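Local coordinates for protein dimethyladenosine transferase, putative (Plasmodium falciparum, PDB 2H1R) that probably transfers methyl groups from S-adenosyl-L-methionine to adenine bases of ribosomal RNA, this chain carrying the rRNA adenine dimethylase part of a longer protein, at residues A[44-49]-A[109-114]; A[136-141]-A[192-197]. One frame throughout, in Å; residues are numbered along the deposited sequence.

Contact 1 (A[44-49]-A[109-114])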
ATOM      1  N   ASP A  44     -21.995   5.787   2.476  1.00 26.50           N
ATOM      2  CA  ASP A  44     -20.517   5.893   2.255  1.00 25.21           C
ATOM      3  C   ASP A  44     -20.083   7.277   1.794  1.00 23.46           C
ATOM      4  O   ASP A  44     -20.687   7.847   0.890  1.00 23.92           O
ATOM      5  CB  ASP A  44     -20.068   4.898   1.166  1.00 24.78           C
ATOM      6  CG  ASP A  44     -19.973   3.463   1.660  1.00 28.21           C
ATOM      7  OD1 ASP A  44     -19.819   3.274   2.901  1.00 28.30           O
ATOM      8  OD2 ASP A  44     -20.013   2.523   0.810  1.00 28.63           O
ATOM      9  N   ILE A  45     -19.025   7.809   2.386  1.00 22.13           N
ATOM     10  CA  ILE A  45     -18.296   8.974   1.845  1.00 22.87           C
ATOM     11  C   ILE A  45     -17.241   8.434   0.855  1.00 23.50           C
ATOM     12  O   ILE A  45     -16.459   7.517   1.214  1.00 23.18           O
ATOM     13  CB  ILE A  45     -17.568   9.760   2.964  1.00 22.42           C
ATOM     14  CG1 ILE A  45     -18.601  10.340   3.963  1.00 26.35           C
ATOM     15  CG2 ILE A  45     -16.612  10.850   2.380  1.00 22.66           C
ATOM     16  CD1 ILE A  45     -18.004  10.822   5.260  1.00 29.72           C
ATOM     17  N   VAL A  46     -17.222   8.995  -0.362  1.00 23.30           N
ATOM     18  CA  VAL A  46     -16.288   8.574  -1.404  1.00 22.58           C
ATOM     19  C   VAL A  46     -15.229   9.690  -1.576  1.00 23.24           C
ATOM     20  O   VAL A  46     -15.576  10.867  -1.775  1.00 22.70           O
ATOM     21  CB  VAL A  46     -17.038   8.276  -2.743  1.00 23.01           C
ATOM     22  CG1 VAL A  46     -16.058   7.970  -3.885  1.00 23.55           C
ATOM     23  CG2 VAL A  46     -18.003   7.095  -2.593  1.00 19.68           C
ATOM     24  N   LEU A  47     -13.946   9.320  -1.495  1.00 22.83           N
ATOM     25  CA  LEU A  47     -12.835  10.217  -1.861  1.00 23.73           C
ATOM     26  C   LEU A  47     -12.441   9.923  -3.310  1.00 24.55           C
ATOM     27  O   LEU A  47     -12.096   8.771  -3.653  1.00 25.23           O
ATOM     28  CB  LEU A  47     -11.614   9.973  -0.942  1.00 23.83           C
ATOM     29  CG  LEU A  47     -10.334  10.780  -1.224  1.00 23.54           C
ATOM     30  CD1 LEU A  47     -10.568  12.267  -1.013  1.00 28.14           C
ATOM     31  CD2 LEU A  47      -9.218  10.273  -0.317  1.00 25.88           C
ATOM     32  N   GLU A  48     -12.529  10.926  -4.173  1.00 25.25           N
ATOM     33  CA  GLU A  48     -12.129  10.755  -5.581  1.00 27.45           C
ATOM     34  C   GLU A  48     -10.881  11.601  -5.790  1.00 27.73           C
ATOM     35  O   GLU A  48     -10.897  12.813  -5.567  1.00 27.68           O
ATOM     36  CB  GLU A  48     -13.220  11.193  -6.560  1.00 27.48           C
ATOM     37  CG  GLU A  48     -12.846  10.939  -8.022  1.00 28.59           C
ATOM     38  CD  GLU A  48     -13.806  11.523  -9.041  1.00 31.42           C
ATOM     39  OE1 GLU A  48     -14.618  12.425  -8.692  1.00 34.37           O
ATOM     40  OE2 GLU A  48     -13.745  11.075 -10.227  1.00 34.61           O
ATOM     41  N   ILE A  49      -9.791  10.955  -6.173  1.00 28.39           N
ATOM     42  CA  ILE A  49      -8.535  11.675  -6.410  1.00 30.10           C
ATOM     43  C   ILE A  49      -8.356  11.783  -7.920  1.00 31.17           C
ATOM     44  O   ILE A  49      -8.208  10.758  -8.608  1.00 31.33           O
ATOM     45  CB  ILE A  49      -7.318  10.949  -5.787  1.00 29.70           C
ATOM     46  CG1 ILE A  49      -7.535  10.691  -4.298  1.00 30.48           C
ATOM     47  CG2 ILE A  49      -6.048  11.771  -6.015  1.00 30.60           C
ATOM     48  CD1 ILE A  49      -6.393   9.884  -3.666  1.00 31.21           C
ATOM     49  N   VAL A 109     -14.723   4.932   0.955  1.00 24.42           N
ATOM     50  CA  VAL A 109     -14.328   4.341  -0.321  1.00 24.62           C
ATOM     51  C   VAL A 109     -13.484   5.355  -1.061  1.00 25.12           C
ATOM     52  O   VAL A 109     -13.870   6.531  -1.159  1.00 24.33           O
ATOM     53  CB  VAL A 109     -15.572   3.983  -1.210  1.00 23.82           C
ATOM     54  CG1 VAL A 109     -15.165   3.435  -2.575  1.00 25.70           C
ATOM     55  CG2 VAL A 109     -16.478   2.990  -0.499  1.00 25.42           C
ATOM     56  N   CYS A 110     -12.346   4.900  -1.602  1.00 26.02           N
ATOM     57  CA  CYS A 110     -11.463   5.751  -2.401  1.00 26.18           C
ATOM     58  C   CYS A 110     -11.469   5.292  -3.861  1.00 26.47           C
ATOM     59  O   CYS A 110     -11.428   4.101  -4.141  1.00 25.12           O
ATOM     60  CB  CYS A 110     -10.016   5.674  -1.873  1.00 26.53           C
ATOM     61  SG  CYS A 110      -8.922   6.758  -2.825  1.00 30.08           S
ATOM     62  N   THR A 111     -11.510   6.238  -4.790  1.00 27.13           N
ATOM     63  CA  THR A 111     -11.205   5.913  -6.186  1.00 28.35           C
ATOM     64  C   THR A 111     -10.173   6.930  -6.697  1.00 28.63           C
ATOM     65  O   THR A 111     -10.209   8.107  -6.320  1.00 28.44           O
ATOM     66  CB  THR A 111     -12.471   5.848  -7.073  1.00 28.73           C
ATOM     67  OG1 THR A 111     -12.108   5.353  -8.372  1.00 32.43           O
ATOM     68  CG2 THR A 111     -13.142   7.222  -7.211  1.00 28.69           C
ATOM     69  N   ALA A 112      -9.222   6.477  -7.501  1.00 28.66           N
ATOM     70  CA  ALA A 112      -8.146   7.364  -7.958  1.00 29.58           C
ATOM     71  C   ALA A 112      -7.614   6.917  -9.285  1.00 30.70           C
ATOM     72  O   ALA A 112      -7.509   5.719  -9.538  1.00 28.78           O
ATOM     73  CB  ALA A 112      -7.003   7.357  -6.948  1.00 29.55           C
ATOM     74  N   ASN A 113      -7.234   7.889 -10.107  1.00 32.97           N
ATOM     75  CA  ASN A 113      -6.277   7.651 -11.192  1.00 35.13           C
ATOM     76  C   ASN A 113      -4.925   8.264 -10.772  1.00 36.20           C
ATOM     77  O   ASN A 113      -4.781   9.499 -10.642  1.00 36.33           O
ATOM     78  CB  ASN A 113      -6.793   8.237 -12.506  1.00 35.55           C
ATOM     79  CG  ASN A 113      -5.861   7.962 -13.681  1.00 38.62           C
ATOM     80  OD1 ASN A 113      -4.927   7.140 -13.595  1.00 40.63           O
ATOM     81  ND2 ASN A 113      -6.120   8.643 -14.801  1.00 40.50           N
ATOM     82  N   ILE A 114      -3.939   7.399 -10.532  1.00 37.12           N
ATOM     83  CA  ILE A 114      -2.691   7.841  -9.901  1.00 38.17           C
ATOM     84  C   ILE A 114      -1.536   8.077 -10.889  1.00 38.80           C
ATOM     85  O   ILE A 114      -1.157   7.154 -11.601  1.00 38.93           O
ATOM     86  CB  ILE A 114      -2.244   6.870  -8.759  1.00 37.94           C
ATOM     87  CG1 ILE A 114      -3.419   6.596  -7.807  1.00 39.16           C
ATOM     88  CG2 ILE A 114      -1.036   7.452  -7.985  1.00 37.12           C
ATOM     89  CD1 ILE A 114      -3.971   7.892  -7.122  1.00 41.67           C
TER
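Ile49 and Ala112 meet CB to CB at 3.8 Å, and with Leu47 and Cys110 they form one apolar face of this strand pair. The CG1 branch of Ile49, anti to the carbonyl carbon (chi1 -55°), carries CD1 over the sheet to 4.1 Å from Cys110 SG. On the other face Val46 lies alongside Val109, both pointing the same way, and Glu48 CG rests 3.8 Å from Thr111 CG2. The axes of strands 45-49 and 109-113 lie 17° from parallel, and Leu47 bonds across with both N and O: N to Val109 O at 2.8 Å, while O receives Thr111 N almost head-on (C=O...N 172°). Ile49 N bonds Thr111 O; Asn113 N to Ile49 O, at 3.4 Å, is weak. Asn113, and Gly50 next to Ile49, are predicted to bind S-adenosyl-L-methionine. At the polar edge Asp44 OD2 stands 3.8 Å from Val109 CG2 and accepts a hydrogen bond from Lys41 N, OD1 forms a salt bridge to Lys134 NZ, and Glu48 OE1 is hydrogen-bonded to Thr57 OG1. Within the class I methyltransferase sheet, strand 66-70 flanks 45-49, strand 135-141 flanks 109-113, helix 57-60 packs on the Val46 and Glu48 face, and Leu122 of helix 119-128 touches Ile49.

Contact 2 (A[136-141]-A[192-197])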
ATOM      1  N   ALA A 136     -10.717   0.587  -1.842  1.00 22.83           N
ATOM      2  CA  ALA A 136     -10.151   1.568  -2.754  1.00 22.42           C
ATOM      3  C   ALA A 136     -10.079   0.924  -4.134  1.00 21.74           C
ATOM      4  O   ALA A 136      -9.668  -0.213  -4.241  1.00 22.91           O
ATOM      5  CB  ALA A 136      -8.731   2.002  -2.275  1.00 22.25           C
ATOM      6  N   VAL A 137     -10.503   1.632  -5.169  1.00 21.77           N
ATOM      7  CA  VAL A 137     -10.416   1.144  -6.548  1.00 20.70           C
ATOM      8  C   VAL A 137      -9.444   2.121  -7.236  1.00 20.57           C
ATOM      9  O   VAL A 137      -9.715   3.325  -7.348  1.00 19.53           O
ATOM     10  CB  VAL A 137     -11.788   1.083  -7.222  1.00 21.41           C
ATOM     11  CG1 VAL A 137     -11.674   0.462  -8.608  1.00 20.38           C
ATOM     12  CG2 VAL A 137     -12.783   0.248  -6.338  1.00 21.25           C
ATOM     13  N   LEU A 138      -8.276   1.608  -7.623  1.00 20.18           N
ATOM     14  CA  LEU A 138      -7.141   2.468  -7.996  1.00 21.02           C
ATOM     15  C   LEU A 138      -6.623   2.103  -9.384  1.00 21.37           C
ATOM     16  O   LEU A 138      -6.395   0.930  -9.659  1.00 21.97           O
ATOM     17  CB  LEU A 138      -6.013   2.368  -6.937  1.00 20.89           C
ATOM     18  CG  LEU A 138      -6.353   2.672  -5.443  1.00 22.76           C
ATOM     19  CD1 LEU A 138      -5.238   2.247  -4.462  1.00 25.35           C
ATOM     20  CD2 LEU A 138      -6.691   4.101  -5.206  1.00 23.42           C
ATOM     21  N   MET A 139      -6.413   3.102 -10.234  1.00 22.69           N
ATOM     22  CA  MET A 139      -5.795   2.850 -11.534  1.00 25.64           C
ATOM     23  C   MET A 139      -4.318   3.265 -11.518  1.00 24.88           C
ATOM     24  O   MET A 139      -3.972   4.371 -11.092  1.00 25.55           O
ATOM     25  CB  MET A 139      -6.591   3.520 -12.647  1.00 25.10           C
ATOM     26  CG  MET A 139      -5.964   3.412 -14.010  1.00 27.00           C
ATOM     27  SD  MET A 139      -7.201   3.828 -15.237  1.00 32.65           S
ATOM     28  CE  MET A 139      -7.141   5.588 -15.162  1.00 32.94           C
ATOM     29  N   PHE A 140      -3.459   2.328 -11.902  1.00 26.07           N
ATOM     30  CA  PHE A 140      -2.010   2.556 -11.943  1.00 27.04           C
ATOM     31  C   PHE A 140      -1.455   2.192 -13.313  1.00 27.98           C
ATOM     32  O   PHE A 140      -1.976   1.321 -14.002  1.00 28.18           O
ATOM     33  CB  PHE A 140      -1.267   1.672 -10.913  1.00 26.43           C
ATOM     34  CG  PHE A 140      -1.569   1.978  -9.461  1.00 25.74           C
ATOM     35  CD1 PHE A 140      -0.950   3.045  -8.813  1.00 25.73           C
ATOM     36  CD2 PHE A 140      -2.391   1.134  -8.722  1.00 27.15           C
ATOM     37  CE1 PHE A 140      -1.201   3.322  -7.472  1.00 24.48           C
ATOM     38  CE2 PHE A 140      -2.653   1.388  -7.362  1.00 25.92           C
ATOM     39  CZ  PHE A 140      -2.048   2.502  -6.734  1.00 25.22           C
ATOM     40  N   GLN A 141      -0.344   2.810 -13.686  1.00 29.63           N
ATOM     41  CA  GLN A 141       0.417   2.331 -14.839  1.00 31.86           C
ATOM     42  C   GLN A 141       0.694   0.823 -14.686  1.00 32.19           C
ATOM     43  O   GLN A 141       0.925   0.351 -13.564  1.00 32.35           O
ATOM     44  CB  GLN A 141       1.694   3.165 -14.961  1.00 31.93           C
ATOM     45  CG  GLN A 141       2.242   3.287 -16.365  1.00 34.07           C
ATOM     46  CD  GLN A 141       3.441   4.229 -16.454  1.00 34.65           C
ATOM     47  OE1 GLN A 141       3.313   5.438 -16.256  1.00 37.58           O
ATOM     48  NE2 GLN A 141       4.606   3.678 -16.796  1.00 39.35           N
ATOM     49  N   VAL A 192      -6.930  -1.862  -9.899  1.00 21.41           N
ATOM     50  CA  VAL A 192      -6.860  -2.848  -8.813  1.00 21.78           C
ATOM     51  C   VAL A 192      -7.812  -2.412  -7.701  1.00 22.48           C
ATOM     52  O   VAL A 192      -8.168  -1.210  -7.616  1.00 23.02           O
ATOM     53  CB  VAL A 192      -5.416  -3.020  -8.242  1.00 21.98           C
ATOM     54  CG1 VAL A 192      -4.457  -3.532  -9.315  1.00 20.92           C
ATOM     55  CG2 VAL A 192      -4.883  -1.743  -7.687  1.00 22.17           C
ATOM     56  N   LYS A 193      -8.242  -3.380  -6.903  1.00 22.66           N
ATOM     57  CA  LYS A 193      -9.083  -3.146  -5.728  1.00 24.98           C
ATOM     58  C   LYS A 193      -8.357  -3.603  -4.489  1.00 24.41           C
ATOM     59  O   LYS A 193      -7.726  -4.667  -4.491  1.00 24.48           O
ATOM     60  CB  LYS A 193     -10.396  -3.925  -5.874  1.00 24.64           C
ATOM     61  CG  LYS A 193     -11.403  -3.736  -4.710  1.00 27.35           C
ATOM     62  CD  LYS A 193     -12.721  -4.499  -5.019  1.00 27.40           C
ATOM     63  CE  LYS A 193     -12.587  -6.004  -4.716  1.00 33.51           C
ATOM     64  NZ  LYS A 193     -13.820  -6.862  -5.078  1.00 33.82           N
ATOM     65  N   LEU A 194      -8.397  -2.759  -3.465  1.00 24.33           N
ATOM     66  CA  LEU A 194      -7.793  -3.029  -2.167  1.00 24.58           C
ATOM     67  C   LEU A 194      -8.902  -3.042  -1.127  1.00 24.97           C
ATOM     68  O   LEU A 194      -9.648  -2.052  -1.020  1.00 24.71           O
ATOM     69  CB  LEU A 194      -6.812  -1.934  -1.747  1.00 23.21           C
ATOM     70  CG  LEU A 194      -5.681  -1.432  -2.646  1.00 26.89           C
ATOM     71  CD1 LEU A 194      -4.729  -0.522  -1.866  1.00 29.21           C
ATOM     72  CD2 LEU A 194      -4.948  -2.593  -3.244  1.00 28.04           C
ATOM     73  N   ILE A 195      -8.984  -4.143  -0.380  1.00 24.38           N
ATOM     74  CA  ILE A 195      -9.814  -4.230   0.810  1.00 25.88           C
ATOM     75  C   ILE A 195      -8.948  -4.434   2.067  1.00 26.11           C
ATOM     76  O   ILE A 195      -8.464  -5.530   2.291  1.00 26.22           O
ATOM     77  CB  ILE A 195     -10.793  -5.414   0.744  1.00 26.05           C
ATOM     78  CG1 ILE A 195     -11.492  -5.536  -0.630  1.00 25.13           C
ATOM     79  CG2 ILE A 195     -11.742  -5.331   1.933  1.00 26.65           C
ATOM     80  CD1 ILE A 195     -12.548  -4.525  -0.886  1.00 30.29           C
ATOM     81  N   PRO A 196      -8.791  -3.385   2.895  1.00 27.15           N
ATOM     82  CA  PRO A 196      -8.002  -3.373   4.126  1.00 27.48           C
ATOM     83  C   PRO A 196      -8.390  -4.475   5.087  1.00 28.27           C
ATOM     84  O   PRO A 196      -9.588  -4.738   5.275  1.00 27.86           O
ATOM     85  CB  PRO A 196      -8.319  -2.002   4.723  1.00 28.42           C
ATOM     86  CG  PRO A 196      -8.618  -1.157   3.553  1.00 26.25           C
ATOM     87  CD  PRO A 196      -9.401  -2.064   2.639  1.00 27.26           C
ATOM     88  N   LYS A 197      -7.385  -5.130   5.670  1.00 28.66           N
ATOM     89  CA  LYS A 197      -7.605  -6.170   6.676  1.00 29.55           C
ATOM     90  C   LYS A 197      -7.394  -5.541   8.053  1.00 30.63           C
ATOM     91  O   LYS A 197      -6.261  -5.195   8.418  1.00 30.96           O
ATOM     92  CB  LYS A 197      -6.615  -7.330   6.485  1.00 29.73           C
ATOM     93  CG  LYS A 197      -6.741  -8.032   5.132  1.00 31.19           C
ATOM     94  CD  LYS A 197      -5.929  -9.297   5.103  1.00 35.64           C
ATOM     95  CE  LYS A 197      -4.540  -9.037   4.573  1.00 32.54           C
ATOM     96  NZ  LYS A 197      -3.590 -10.205   4.799  1.00 33.88           N
TER
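Ala136 and Leu194 are an antiparallel hydrogen-bonded pair, bonded both ways: Ala136 N to Leu194 O at 3.0 Å and Leu194 N to Ala136 O at 2.9 Å. In the Rossmann-like sheet of class I methyltransferases, strand 189-196 is the one reversed strand among otherwise parallel ones; the axes of 136-141 and 192-196 lie at 148°. A second reciprocal pair joins Leu138 and Val192; Leu138 N meets Val192 O at 2.8 Å with an N-H...O angle of 173°, whereas Val192 N approaches Leu138 O tilted from the carbonyl plane. Between them Val137 and Lys193 form the non-hydrogen-bonded pair, their CA atoms 4.6 Å apart. Lys193 takes its aliphatic CB and CG past Ala136 O, and the rest of it turns off from 136-141. On the face of Ala136, Leu138, Val192 and Leu194 the side chains that meet are apolar: the two leucines cross at about a right angle, Leu138 CD1 to Leu194 CD1 at 3.8 Å. Strand 168-176 continues the sheet beyond, its Val170 touching Leu194, and Phe144 meets the Phe140 ring. Val192 CG2, set between its own backbone N and carbonyl carbon (chi1 -62° for CG1), abuts the edge of the Phe140 ring, in its plane, 3.9 Å from CE2.

Both contacts are buried and belong to one mixed sheet, with centres 10 Å apart; strands 109-113 and 135-141, one from each, are direct neighbours. Two probable hydrogen bonds join them, Cys110 O to Val137 N at 2.8 Å and Ala112 O to Met139 N at 2.9 Å. Contact 1 is parallel and includes Asn113, predicted to bind S-adenosyl-L-methionine; its chemistry is more mixed, with acidic side chains that have partners outside the pair bordering its apolar centre. Contact 2 is the antiparallel step toward the outermost strand 168-176; its side-chain meetings are aliphatic and aromatic, and Lys193, partly exposed, is the one charged side chain taking part. Along the chain, contact 1 closes before contact 2 opens.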